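Local atomic coordinates of glycoside hydrolase (Streptococcus pneumoniae serotype 4, PDB entry 6ORH), a protein that acts as a family 29 glycoside hydrolase, an alpha-L-fucosidase that probably releases fucose from host-derived carbohydrate antigens. Residues Arg57-Val62 with Leu107-Ala112; Leu63-Phe68 with Arg311-Ala316; Ala112-Asp117 with Tyr159-Lys164; Arg216-Asp221 with Val286-Pro291. The protein carries 2 engineered substitutions. All coordinates share one frame; numbering follows the deposited sequence. Where two conformers were deposited one is given.

How the contacts relate
Three of the four contacts form one continuous patch. Contacts 1 and 3 share Ala112 on helix 105-116, with centres about 9 Å apart, and a salt bridge from Arg57 to Glu115 ties them further. Contacts 1 and 2 both use helix 56-65; their centres are about 15 Å apart, and Val62 packs on Tyr313 between them. Contacts 2 and 3 meet where Lys64 approaches the carbonyl oxygens of Phe116 and Asp117. Contact 4 stands apart, its nearest atoms about 7 Å from contact 2 and about 15 Å from contact 3. None lies at either glycan pocket; the side chain of Tyr218 in contact 4 is about 12 Å from a bound galactose.

Contact 1: residues Arg57-Val62 with Leu107-Ala112; sequences REWVRV and LEVSQA
The methyl group of Ala112 nestles against the backbone of Arg57 and one branch of Val60: its CB lies 3.6 Å from Arg57 CA and 3.6 Å from Val60 CG2. This small side chain allows a close backbone approach, with Arg57 CA and Ala112 CA 4.9 Å apart. Val60 uses both branches. CG1, anti to the backbone N (chi1 174°), reaches the Ala112 carbonyl, 3.7 Å from Ala112 O, while CG2, besides touching Ala112 CB, also faces Val109, whose CG1 is 4.4 Å from Val60 CG2. One residue before Val60, Trp59 meets Val109 CG2 with CZ3 and CE3 of its six-membered ring, the two side chains crossing at about a right angle, with Trp59 CZ3 3.8 Å from Val109 CG2. No hydrogen bond crosses the contact, so dispersion and burial of apolar surface account for it. Polar ends are satisfied to the side: the Trp59 indole N-H bonds the carbonyl oxygen of Gly302 and its ring stacks with Phe304, while Arg57 pairs with Glu115. The helix axes approach to 8.7 Å at a signed angle of -39°, with N-to-C directions roughly alike. Since Val60 and Val109 both also rest on Leu71 of strand 70-74, the arrangement is that of neighbouring helices in the outer layer of a TIM barrel, packed together over the parallel strands.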
loop_
_atom_site.group_PDB
_atom_site.type_symbol
_atom_site.label_atom_id
_atom_site.label_comp_id
_atom_site.label_asym_id
_atom_site.label_seq_id
_atom_site.Cartn_x
_atom_site.Cartn_y
_atom_site.Cartn_z
ATOM N N ARG A 57 -32.829 -18.853 3.881
ATOM C CA ARG A 57 -32.437 -19.541 2.656
ATOM C C ARG A 57 -32.030 -18.522 1.583
ATOM O O ARG A 57 -31.121 -18.815 0.801
ATOM C CB ARG A 57 -33.534 -20.514 2.175
ATOM C CG ARG A 57 -33.078 -21.400 1.018
ATOM C CD ARG A 57 -34.232 -22.291 0.548
ATOM N NE ARG A 57 -33.788 -23.226 -0.493
ATOM C CZ ARG A 57 -33.688 -22.961 -1.796
ATOM N NH1 ARG A 57 -34.006 -21.771 -2.269
ATOM N NH2 ARG A 57 -33.272 -23.908 -2.627
ATOM N N GLU A 58 -32.692 -17.359 1.532
ATOM C CA GLU A 58 -32.312 -16.328 0.570
ATOM C C GLU A 58 -30.932 -15.768 0.906
ATOM O O GLU A 58 -30.187 -15.434 -0.002
ATOM C CB GLU A 58 -33.329 -15.184 0.507
ATOM C CG GLU A 58 -34.542 -15.605 -0.310
ATOM C CD GLU A 58 -34.148 -15.903 -1.743
ATOM O OE1 GLU A 58 -33.892 -14.923 -2.483
ATOM O OE2 GLU A 58 -34.079 -17.105 -2.120
ATOM N N TRP A 59 -30.598 -15.670 2.209
ATOM C CA TRP A 59 -29.260 -15.198 2.550
ATOM C C TRP A 59 -28.252 -16.182 1.970
ATOM O O TRP A 59 -27.299 -15.793 1.292
ATOM C CB TRP A 59 -29.047 -15.123 4.065
ATOM C CG TRP A 59 -30.004 -14.275 4.850
ATOM C CD1 TRP A 59 -30.982 -13.427 4.393
ATOM C CD2 TRP A 59 -30.047 -14.224 6.286
ATOM N NE1 TRP A 59 -31.627 -12.859 5.470
ATOM C CE2 TRP A 59 -31.071 -13.332 6.640
ATOM C CE3 TRP A 59 -29.304 -14.849 7.315
ATOM C CZ2 TRP A 59 -31.376 -13.055 7.975
ATOM C CZ3 TRP A 59 -29.599 -14.559 8.632
ATOM C CH2 TRP A 59 -30.643 -13.689 8.964
ATOM N N VAL A 60 -28.466 -17.480 2.260
ATOM C CA VAL A 60 -27.512 -18.481 1.812
ATOM C C VAL A 60 -27.481 -18.578 0.282
ATOM O O VAL A 60 -26.388 -18.661 -0.294
ATOM C CB VAL A 60 -27.801 -19.845 2.463
ATOM C CG1 VAL A 60 -26.894 -20.937 1.881
ATOM C CG2 VAL A 60 -27.683 -19.760 3.984
ATOM N N ARG A 61 -28.661 -18.575 -0.373
ATOM C CA ARG A 61 -28.698 -18.738 -1.830
ATOM C C ARG A 61 -27.886 -17.626 -2.508
ATOM O O ARG A 61 -27.058 -17.901 -3.381
ATOM C CB ARG A 61 -30.144 -18.736 -2.347
ATOM C CG ARG A 61 -30.210 -18.913 -3.865
ATOM C CD ARG A 61 -31.653 -18.839 -4.371
ATOM N NE ARG A 61 -32.242 -17.507 -4.259
ATOM C CZ ARG A 61 -32.037 -16.499 -5.124
ATOM N NH1 ARG A 61 -31.266 -16.679 -6.196
ATOM N NH2 ARG A 61 -32.608 -15.330 -4.906
ATOM N N VAL A 62 -28.108 -16.381 -2.104
ATOM C CA VAL A 62 -27.439 -15.252 -2.734
ATOM C C VAL A 62 -25.939 -15.346 -2.463
ATOM O O VAL A 62 -25.130 -15.173 -3.372
ATOM C CB VAL A 62 -28.032 -13.900 -2.306
ATOM C CG1 VAL A 62 -27.104 -12.744 -2.669
ATOM C CG2 VAL A 62 -29.383 -13.696 -3.001
ATOM N N LEU A 107 -30.592 -22.491 13.585
ATOM C CA LEU A 107 -31.161 -23.619 12.859
ATOM C C LEU A 107 -31.562 -23.207 11.442
ATOM O O LEU A 107 -31.263 -23.940 10.490
ATOM C CB LEU A 107 -32.391 -24.131 13.620
ATOM C CG LEU A 107 -33.051 -25.356 12.984
ATOM C CD1 LEU A 107 -32.106 -26.544 13.016
ATOM C CD2 LEU A 107 -34.333 -25.698 13.740
ATOM N N GLU A 108 -32.272 -22.079 11.285
ATOM C CA GLU A 108 -32.750 -21.679 9.963
ATOM C C GLU A 108 -31.576 -21.500 8.998
ATOM O O GLU A 108 -31.619 -22.003 7.871
ATOM C CB GLU A 108 -33.625 -20.429 10.002
ATOM C CG GLU A 108 -34.888 -20.668 10.817
ATOM C CD GLU A 108 -35.941 -19.596 10.655
ATOM O OE1 GLU A 108 -35.725 -18.640 9.897
ATOM O OE2 GLU A 108 -37.004 -19.721 11.335
ATOM N N VAL A 109 -30.508 -20.836 9.470
ATOM C CA VAL A 109 -29.338 -20.638 8.616
ATOM C C VAL A 109 -28.677 -21.986 8.322
ATOM O O VAL A 109 -28.239 -22.206 7.194
ATOM C CB VAL A 109 -28.354 -19.610 9.226
ATOM C CG1 VAL A 109 -27.084 -19.500 8.372
ATOM C CG2 VAL A 109 -29.006 -18.233 9.318
ATOM N N SER A 110 -28.560 -22.841 9.351
ATOM C CA SER A 110 -27.879 -24.120 9.224
ATOM C C SER A 110 -28.600 -25.018 8.221
ATOM O O SER A 110 -27.930 -25.696 7.452
ATOM C CB SER A 110 -27.769 -24.809 10.573
ATOM O OG SER A 110 -26.875 -24.089 11.427
ATOM N N GLN A 111 -29.939 -24.986 8.229
ATOM C CA GLN A 111 -30.689 -25.822 7.285
ATOM C C GLN A 111 -30.356 -25.413 5.855
ATOM O O GLN A 111 -30.089 -26.287 5.006
ATOM C CB GLN A 111 -32.189 -25.654 7.508
ATOM C CG GLN A 111 -32.647 -26.371 8.761
ATOM C CD GLN A 111 -34.054 -25.998 9.152
ATOM O OE1 GLN A 111 -34.563 -24.930 8.802
ATOM N NE2 GLN A 111 -34.689 -26.886 9.901
ATOM N N ALA A 112 -30.409 -24.091 5.606
ATOM C CA ALA A 112 -30.079 -23.555 4.283
ATOM C C ALA A 112 -28.615 -23.820 3.908
ATOM O O ALA A 112 -28.302 -24.238 2.794
ATOM C CB ALA A 112 -30.444 -22.089 4.220
#

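Contact 2: residues Leu63-Phe68 with Arg311-Ala316; sequences LKETGF and RLYEFA
Leu63 touches Leu312 through methyl groups, its CD2 being 4.2 Å from Leu312 CD1. Two residues on, Glu65 OE1 accepts a hydrogen bond from Tyr313 OH, 2.7 Å away; the hydroxyl comes from above the carboxylate plane, 46° out of it, while the oxygen lies at the edge of the ring. Thr66 supplies the central contact. Its OG1 sits between the backbone N and the carbonyl carbon (chi1 60°) and bonds Val62 O, whereas CG2 stands 3.5 Å from the centroid of the Tyr313 ring and only 8° off its normal, a clear CH-pi contact. The Thr66 carbonyl oxygen lies 3.6 Å from Ala316 CB, and a water donates to it and to Leu312 O. Gly67, with positive phi, is the C-prime residue of a Schellman motif, in which Phe68 N bonds Leu63 O at 3.0 Å and Gly67 N bonds Lys64 O. After this turn the end of the Phe68 ring comes to Leu312, CE2 lying 4.0 Å from Leu312 CD2. The water joins two carbonyl acceptors that could not bond each other directly. With Tyr313 on OE1 and Arg61 on OE2, the Glu65 carboxylate has a donor at each oxygen, which would be expected to stabilise its negative charge.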
loop_
_atom_site.group_PDB
_atom_site.type_symbol
_atom_site.label_atom_id
_atom_site.label_comp_id
_atom_site.label_asym_id
_atom_site.label_seq_id
_atom_site.Cartn_x
_atom_site.Cartn_y
_atom_site.Cartn_z
ATOM N N LEU A 63 -25.571 -15.665 -1.219
ATOM C CA LEU A 63 -24.135 -15.802 -0.949
ATOM C C LEU A 63 -23.496 -16.926 -1.771
ATOM O O LEU A 63 -22.384 -16.769 -2.268
ATOM C CB LEU A 63 -23.922 -16.001 0.557
ATOM C CG LEU A 63 -24.309 -14.810 1.427
ATOM C CD1 LEU A 63 -24.239 -15.187 2.910
ATOM C CD2 LEU A 63 -23.432 -13.600 1.106
ATOM N N LYS A 64 -24.187 -18.064 -1.906
ATOM C CA LYS A 64 -23.660 -19.188 -2.666
ATOM C C LYS A 64 -23.486 -18.761 -4.121
ATOM O O LYS A 64 -22.430 -18.984 -4.724
ATOM C CB LYS A 64 -24.616 -20.383 -2.608
ATOM C CG LYS A 64 -24.104 -21.657 -3.268
ATOM C CD LYS A 64 -22.998 -22.349 -2.485
ATOM C CE LYS A 64 -22.603 -23.683 -3.085
ATOM N NZ LYS A 64 -21.627 -24.418 -2.262
ATOM N N GLU A 65 -24.529 -18.123 -4.667
ATOM C CA GLU A 65 -24.533 -17.762 -6.081
ATOM C C GLU A 65 -23.483 -16.697 -6.380
ATOM O O GLU A 65 -23.064 -16.569 -7.536
ATOM C CB GLU A 65 -25.910 -17.288 -6.554
ATOM C CG GLU A 65 -26.934 -18.419 -6.617
ATOM C CD GLU A 65 -28.260 -17.926 -7.185
ATOM O OE1 GLU A 65 -28.311 -16.769 -7.707
ATOM O OE2 GLU A 65 -29.246 -18.703 -7.098
ATOM N N THR A 66 -23.051 -15.933 -5.360
ATOM C CA THR A 66 -22.110 -14.847 -5.602
ATOM C C THR A 66 -20.702 -15.202 -5.123
ATOM O O THR A 66 -19.888 -14.277 -4.984
ATOM C CB THR A 66 -22.613 -13.512 -5.041
ATOM O OG1 THR A 66 -22.830 -13.571 -3.626
ATOM C CG2 THR A 66 -23.917 -13.102 -5.709
ATOM N N GLY A 67 -20.456 -16.494 -4.849
ATOM C CA GLY A 67 -19.100 -17.060 -4.761
ATOM C C GLY A 67 -18.542 -17.229 -3.336
ATOM O O GLY A 67 -17.376 -17.601 -3.161
ATOM N N PHE A 68 -19.369 -16.986 -2.321
ATOM C CA PHE A 68 -18.932 -17.131 -0.938
ATOM C C PHE A 68 -18.952 -18.611 -0.564
ATOM O O PHE A 68 -19.867 -19.330 -0.976
ATOM C CB PHE A 68 -19.816 -16.264 -0.025
ATOM C CG PHE A 68 -19.634 -14.782 -0.264
ATOM C CD1 PHE A 68 -18.598 -14.112 0.374
ATOM C CD2 PHE A 68 -20.396 -14.088 -1.203
ATOM C CE1 PHE A 68 -18.335 -12.768 0.127
ATOM C CE2 PHE A 68 -20.151 -12.741 -1.453
ATOM C CZ PHE A 68 -19.128 -12.078 -0.776
ATOM N N ARG A 311 -25.002 -5.551 -5.759
ATOM C CA ARG A 311 -23.571 -5.284 -5.666
ATOM C C ARG A 311 -22.788 -6.597 -5.543
ATOM O O ARG A 311 -21.717 -6.755 -6.137
ATOM C CB ARG A 311 -23.350 -4.307 -4.509
ATOM C CG ARG A 311 -21.916 -3.836 -4.316
ATOM C CD ARG A 311 -21.328 -3.110 -5.518
ATOM N NE ARG A 311 -22.235 -2.311 -6.340
ATOM C CZ ARG A 311 -22.734 -1.122 -6.032
ATOM N NH1 ARG A 311 -22.493 -0.561 -4.860
ATOM N NH2 ARG A 311 -23.511 -0.502 -6.911
ATOM N N LEU A 312 -23.338 -7.580 -4.806
ATOM C CA LEU A 312 -22.651 -8.864 -4.733
ATOM C C LEU A 312 -22.593 -9.589 -6.080
ATOM O O LEU A 312 -21.590 -10.229 -6.384
ATOM C CB LEU A 312 -23.307 -9.750 -3.662
ATOM C CG LEU A 312 -23.203 -9.261 -2.227
ATOM C CD1 LEU A 312 -23.925 -10.255 -1.330
ATOM C CD2 LEU A 312 -21.732 -9.132 -1.827
ATOM N N TYR A 313 -23.686 -9.534 -6.880
ATOM C CA TYR A 313 -23.652 -10.145 -8.196
ATOM C C TYR A 313 -22.655 -9.399 -9.095
ATOM O O TYR A 313 -21.925 -10.042 -9.834
ATOM C CB TYR A 313 -25.056 -10.183 -8.822
ATOM C CG TYR A 313 -25.928 -11.288 -8.267
ATOM C CD1 TYR A 313 -25.813 -12.595 -8.720
ATOM C CD2 TYR A 313 -26.822 -11.018 -7.240
ATOM C CE1 TYR A 313 -26.595 -13.611 -8.190
ATOM C CE2 TYR A 313 -27.607 -12.025 -6.691
ATOM C CZ TYR A 313 -27.476 -13.316 -7.158
ATOM O OH TYR A 313 -28.231 -14.310 -6.589
ATOM N N GLU A 314 -22.593 -8.080 -8.949
ATOM C CA GLU A 314 -21.686 -7.283 -9.780
ATOM C C GLU A 314 -20.246 -7.665 -9.432
ATOM O O GLU A 314 -19.402 -7.779 -10.312
ATOM C CB GLU A 314 -21.852 -5.792 -9.500
ATOM C CG GLU A 314 -23.117 -5.224 -10.136
ATOM C CD GLU A 314 -23.424 -3.777 -9.803
ATOM O OE1 GLU A 314 -22.637 -3.150 -9.069
ATOM O OE2 GLU A 314 -24.476 -3.273 -10.271
ATOM N N PHE A 315 -19.996 -7.917 -8.143
ATOM C CA PHE A 315 -18.645 -8.254 -7.696
ATOM C C PHE A 315 -18.264 -9.641 -8.217
ATOM O O PHE A 315 -17.142 -9.878 -8.674
ATOM C CB PHE A 315 -18.594 -8.092 -6.168
ATOM C CG PHE A 315 -17.297 -8.375 -5.437
ATOM C CD1 PHE A 315 -16.066 -8.101 -6.011
ATOM C CD2 PHE A 315 -17.341 -8.779 -4.108
ATOM C CE1 PHE A 315 -14.885 -8.344 -5.313
ATOM C CE2 PHE A 315 -16.161 -8.978 -3.388
ATOM C CZ PHE A 315 -14.935 -8.770 -3.994
ATOM N N ALA A 316 -19.220 -10.587 -8.155
ATOM C CA ALA A 316 -18.983 -11.921 -8.662
ATOM C C ALA A 316 -18.688 -11.881 -10.162
ATOM O O ALA A 316 -17.804 -12.589 -10.637
ATOM C CB ALA A 316 -20.155 -12.837 -8.327
HETATM O O HOH W 1 -19.571 -11.471 -4.842
#

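Contact 3: residues Ala112-Asp117 with Tyr159-Lys164; sequences AATEFD and YGNAGK
Thr114 and Ala162 meet through a nearly straight hydrogen bond, the Ala162 backbone N-H pointing at Thr114 OG1 (2.9 Å, N-H...O 171°). The second direct bond runs from Asn161 ND2 to Asp117 OD1, also 2.9 Å long; Asp117 OD1 lies in the Asn161 amide plane, while the amide nitrogen meets the carboxylate on its anti side. A water also bridges the segments, donating to Thr114 O at 2.9 Å and to Asn161 OD1 at 2.7 Å.

Behind these groups, Thr114 OG1, held beside its own backbone N (chi1 -62°), also bonds Ser110 O one turn back. Asn161 opens a type I' turn closed by paired backbone bonds with Lys164, which fixes the Ala162 N-H; Asp117 is set by the Schellman motif that ends the helix, with positive phi. Asn161 ND2 also donates to Asp119. One neutral amide therefore bridges two carboxylates near a helix C-terminus, which would be expected to ease their mutual repulsion.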
loop_
_atom_site.group_PDB
_atom_site.type_symbol
_atom_site.label_atom_id
_atom_site.label_comp_id
_atom_site.label_asym_id
_atom_site.label_seq_id
_atom_site.Cartn_x
_atom_site.Cartn_y
_atom_site.Cartn_z
ATOM N N ALA A 112 -30.409 -24.091 5.606
ATOM C CA ALA A 112 -30.079 -23.555 4.283
ATOM C C ALA A 112 -28.615 -23.820 3.908
ATOM O O ALA A 112 -28.302 -24.238 2.794
ATOM C CB ALA A 112 -30.444 -22.089 4.220
ATOM N N ALA A 113 -27.676 -23.554 4.834
ATOM C CA ALA A 113 -26.286 -23.847 4.546
ATOM C C ALA A 113 -26.082 -25.311 4.193
ATOM O O ALA A 113 -25.278 -25.611 3.322
ATOM C CB ALA A 113 -25.425 -23.495 5.749
ATOM N N THR A 114 -26.756 -26.222 4.910
ATOM C CA THR A 114 -26.589 -27.633 4.594
ATOM C C THR A 114 -27.062 -27.921 3.157
ATOM O O THR A 114 -26.371 -28.599 2.373
ATOM C CB THR A 114 -27.296 -28.474 5.653
ATOM O OG1 THR A 114 -26.660 -28.195 6.914
ATOM C CG2 THR A 114 -27.224 -29.954 5.355
ATOM N N GLU A 115 -28.212 -27.346 2.808
ATOM C CA GLU A 115 -28.770 -27.546 1.471
ATOM C C GLU A 115 -27.799 -27.077 0.387
ATOM O O GLU A 115 -27.603 -27.760 -0.640
ATOM C CB GLU A 115 -30.104 -26.812 1.362
ATOM C CG GLU A 115 -30.739 -27.000 -0.013
ATOM C CD GLU A 115 -31.988 -26.190 -0.294
ATOM O OE1 GLU A 115 -32.491 -25.491 0.601
ATOM O OE2 GLU A 115 -32.464 -26.290 -1.446
ATOM N N PHE A 116 -27.143 -25.938 0.632
ATOM C CA PHE A 116 -26.283 -25.297 -0.357
ATOM C C PHE A 116 -24.812 -25.691 -0.201
ATOM O O PHE A 116 -23.965 -25.195 -0.954
ATOM C CB PHE A 116 -26.459 -23.775 -0.304
ATOM C CG PHE A 116 -27.697 -23.297 -1.018
ATOM C CD1 PHE A 116 -28.924 -23.254 -0.369
ATOM C CD2 PHE A 116 -27.630 -22.893 -2.345
ATOM C CE1 PHE A 116 -30.071 -22.831 -1.030
ATOM C CE2 PHE A 116 -28.768 -22.434 -2.997
ATOM C CZ PHE A 116 -29.982 -22.420 -2.339
ATOM N N ASP A 117 -24.502 -26.579 0.765
ATOM C CA ASP A 117 -23.113 -26.925 1.060
ATOM C C ASP A 117 -22.301 -25.644 1.262
ATOM O O ASP A 117 -21.234 -25.446 0.682
ATOM C CB ASP A 117 -22.484 -27.798 -0.033
ATOM C CG ASP A 117 -21.166 -28.421 0.395
ATOM O OD1 ASP A 117 -20.936 -28.535 1.624
ATOM O OD2 ASP A 117 -20.346 -28.747 -0.505
ATOM N N TYR A 159 -27.021 -28.087 13.687
ATOM C CA TYR A 159 -26.364 -26.797 13.482
ATOM C C TYR A 159 -25.106 -26.993 12.652
ATOM O O TYR A 159 -24.498 -28.050 12.717
ATOM C CB TYR A 159 -25.969 -26.173 14.829
ATOM C CG TYR A 159 -27.099 -25.734 15.721
ATOM C CD1 TYR A 159 -28.335 -25.332 15.205
ATOM C CD2 TYR A 159 -26.907 -25.685 17.102
ATOM C CE1 TYR A 159 -29.347 -24.881 16.044
ATOM C CE2 TYR A 159 -27.917 -25.238 17.949
ATOM C CZ TYR A 159 -29.131 -24.829 17.415
ATOM O OH TYR A 159 -30.129 -24.389 18.241
ATOM N N GLY A 160 -24.742 -25.980 11.847
ATOM C CA GLY A 160 -23.569 -26.114 11.003
ATOM C C GLY A 160 -23.980 -26.603 9.624
ATOM O O GLY A 160 -25.172 -26.772 9.356
ATOM N N ASN A 161 -22.965 -26.861 8.802
ATOM C CA ASN A 161 -23.145 -27.484 7.501
ATOM C C ASN A 161 -23.090 -28.990 7.745
ATOM O O ASN A 161 -22.014 -29.536 7.944
ATOM C CB ASN A 161 -22.041 -27.010 6.556
ATOM C CG ASN A 161 -22.101 -27.669 5.189
ATOM O OD1 ASN A 161 -23.079 -28.334 4.884
ATOM N ND2 ASN A 161 -21.122 -27.401 4.337
ATOM N N ALA A 162 -24.274 -29.637 7.786
ATOM C CA ALA A 162 -24.366 -31.065 8.114
ATOM C C ALA A 162 -23.636 -31.365 9.417
ATOM O O ALA A 162 -22.814 -32.279 9.474
ATOM C CB ALA A 162 -23.856 -31.918 6.967
ATOM N N GLY A 163 -23.881 -30.515 10.424
ATOM C CA GLY A 163 -23.325 -30.715 11.751
ATOM C C GLY A 163 -21.899 -30.210 11.919
ATOM O O GLY A 163 -21.317 -30.356 12.999
ATOM N N LYS A 164 -21.326 -29.622 10.870
ATOM C CA LYS A 164 -19.922 -29.256 10.929
ATOM C C LYS A 164 -19.792 -27.739 10.965
ATOM O O LYS A 164 -20.454 -27.036 10.193
ATOM C CB LYS A 164 -19.160 -29.833 9.734
ATOM C CG LYS A 164 -17.653 -29.638 9.786
ATOM C CD LYS A 164 -16.952 -30.376 8.648
ATOM C CE LYS A 164 -15.450 -30.461 8.802
ATOM N NZ LYS A 164 -15.059 -31.285 9.970
HETATM O O HOH W 2 -23.995 -30.090 3.031
#

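Contact 4: residues Arg216-Asp221 with Val286-Pro291; sequences RGYAGD and VGRGTP. With EDO (1,2-ethanediol), chain L; EDO (1,2-ethanediol), chain I.
The Arg288 guanidinium has Asp221 on one face, with CB 3.8 Å above the plane and over its centre, while Ala219 O and Tyr218 OH lie at its edge. The Tyr218 ring is turned 58° from the guanidinium and has O2 of an ethanediol near its plane at the edge. Arg288 NH1 serves both edge partners: it donates to Ala219 O at 2.8 Å (N-H...O 156°), within the carbonyl plane, and more weakly to Tyr218 OH at 3.0 Å. The Arg288 chain is extended from CG to NE, which carries the group across to the other loop. Nearer the backbone of Arg288, Ala219 CB packs 4.0 Å from Thr290 CG2. Asp221 OD1 pairs with Arg417 and OD2 accepts from His411 N, while Thr290 OG1 bonds Gly254 O. The contact thus joins the loop between strands 209-211 and 226-227 to the one leading from helix 275-284 into barrel strand 292-295, with His284 of that helix meeting the Tyr218 ring and Thr290 packed on Ile253 of strand 250-259.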
loop_
_atom_site.group_PDB
_atom_site.type_symbol
_atom_site.label_atom_id
_atom_site.label_comp_id
_atom_site.label_asym_id
_atom_site.label_seq_id
_atom_site.Cartn_x
_atom_site.Cartn_y
_atom_site.Cartn_z
ATOM N N ARG A 216 -10.848 -2.471 7.226
ATOM C CA ARG A 216 -10.878 -1.859 5.903
ATOM C C ARG A 216 -10.692 -2.885 4.787
ATOM O O ARG A 216 -10.797 -2.550 3.604
ATOM C CB ARG A 216 -9.790 -0.785 5.788
ATOM C CG ARG A 216 -10.113 0.469 6.584
ATOM C CD ARG A 216 -8.954 1.430 6.714
ATOM N NE ARG A 216 -8.941 1.669 8.148
ATOM C CZ ARG A 216 -7.956 1.361 8.982
ATOM N NH1 ARG A 216 -6.811 0.865 8.536
ATOM N NH2 ARG A 216 -8.111 1.619 10.267
ATOM N N GLY A 217 -10.409 -4.134 5.165
ATOM C CA GLY A 217 -10.127 -5.171 4.188
ATOM C C GLY A 217 -8.704 -5.076 3.633
ATOM O O GLY A 217 -8.452 -5.494 2.491
ATOM N N TYR A 218 -7.786 -4.534 4.453
ATOM C CA TYR A 218 -6.441 -4.277 3.964
ATOM C C TYR A 218 -5.411 -5.158 4.673
ATOM O O TYR A 218 -5.141 -4.979 5.858
ATOM C CB TYR A 218 -6.069 -2.808 4.203
ATOM C CG TYR A 218 -4.688 -2.445 3.706
ATOM C CD1 TYR A 218 -4.478 -2.137 2.373
ATOM C CD2 TYR A 218 -3.586 -2.422 4.564
ATOM C CE1 TYR A 218 -3.224 -1.789 1.895
ATOM C CE2 TYR A 218 -2.321 -2.083 4.097
ATOM C CZ TYR A 218 -2.142 -1.780 2.758
ATOM O OH TYR A 218 -0.929 -1.433 2.225
ATOM N N ALA A 219 -4.812 -6.080 3.922
ATOM C CA ALA A 219 -3.646 -6.814 4.408
ATOM C C ALA A 219 -2.387 -6.056 3.997
ATOM O O ALA A 219 -2.323 -5.435 2.932
ATOM C CB ALA A 219 -3.617 -8.186 3.783
ATOM N N GLY A 220 -1.356 -6.176 4.837
ATOM C CA GLY A 220 -0.099 -5.499 4.522
ATOM C C GLY A 220 0.715 -6.207 3.432
ATOM O O GLY A 220 0.444 -7.343 3.024
ATOM N N ASP A 221 1.729 -5.466 2.956
ATOM C CA ASP A 221 2.805 -6.056 2.177
ATOM C C ASP A 221 4.081 -5.622 2.884
ATOM O O ASP A 221 4.380 -4.428 2.904
ATOM C CB ASP A 221 2.737 -5.644 0.706
ATOM C CG ASP A 221 3.643 -6.472 -0.204
ATOM O OD1 ASP A 221 3.863 -7.648 0.111
ATOM O OD2 ASP A 221 4.079 -5.936 -1.232
ATOM N N VAL A 286 -7.581 -10.883 -0.737
ATOM C CA VAL A 286 -7.367 -12.108 -1.489
ATOM C C VAL A 286 -6.115 -11.957 -2.355
ATOM O O VAL A 286 -5.341 -12.909 -2.482
ATOM C CB VAL A 286 -8.630 -12.432 -2.326
ATOM C CG1 VAL A 286 -8.340 -13.555 -3.314
ATOM C CG2 VAL A 286 -9.777 -12.843 -1.380
ATOM N N GLY A 287 -5.941 -10.773 -2.955
ATOM C CA GLY A 287 -4.776 -10.509 -3.797
ATOM C C GLY A 287 -3.467 -10.362 -3.011
ATOM O O GLY A 287 -2.419 -10.253 -3.639
ATOM N N ARG A 288 -3.519 -10.432 -1.683
ATOM C CA ARG A 288 -2.290 -10.447 -0.880
ATOM C C ARG A 288 -2.178 -11.751 -0.098
ATOM O O ARG A 288 -1.322 -11.890 0.798
ATOM C CB ARG A 288 -2.186 -9.204 0.004
ATOM C CG ARG A 288 -1.839 -7.970 -0.825
ATOM C CD ARG A 288 -1.761 -6.727 0.032
ATOM N NE ARG A 288 -1.256 -5.654 -0.815
ATOM C CZ ARG A 288 -0.811 -4.486 -0.378
ATOM N NH1 ARG A 288 -0.827 -4.166 0.916
ATOM N NH2 ARG A 288 -0.291 -3.641 -1.258
ATOM N N GLY A 289 -3.004 -12.732 -0.454
ATOM C CA GLY A 289 -2.807 -14.071 0.087
ATOM C C GLY A 289 -3.622 -14.334 1.359
ATOM O O GLY A 289 -3.319 -15.280 2.084
ATOM N N THR A 290 -4.699 -13.577 1.568
ATOM C CA THR A 290 -5.507 -13.873 2.754
ATOM C C THR A 290 -6.996 -13.791 2.410
ATOM O O THR A 290 -7.378 -13.055 1.510
ATOM C CB THR A 290 -5.102 -12.937 3.905
ATOM O OG1 THR A 290 -5.438 -13.573 5.146
ATOM C CG2 THR A 290 -5.765 -11.581 3.838
ATOM N N PRO A 291 -7.884 -14.485 3.157
ATOM C CA PRO A 291 -9.307 -14.428 2.854
ATOM C C PRO A 291 -9.953 -13.092 3.177
ATOM O O PRO A 291 -9.560 -12.373 4.103
ATOM C CB PRO A 291 -9.935 -15.536 3.724
ATOM C CG PRO A 291 -8.769 -16.441 4.078
ATOM C CD PRO A 291 -7.589 -15.495 4.188
HETATM C C1 EDO L . -6.288 -16.540 0.333
HETATM O O1 EDO L . -7.607 -16.829 0.646
HETATM C C2 EDO L . -6.419 -15.892 -0.974
HETATM O O2 EDO L . -5.260 -15.425 -1.442
HETATM C C1 EDO I . -8.654 -0.352 -0.141
HETATM O O1 EDO I . -7.336 -0.481 -0.640
HETATM C C2 EDO I . -8.813 -1.116 1.123
HETATM O O2 EDO I . -8.047 -2.310 1.163
#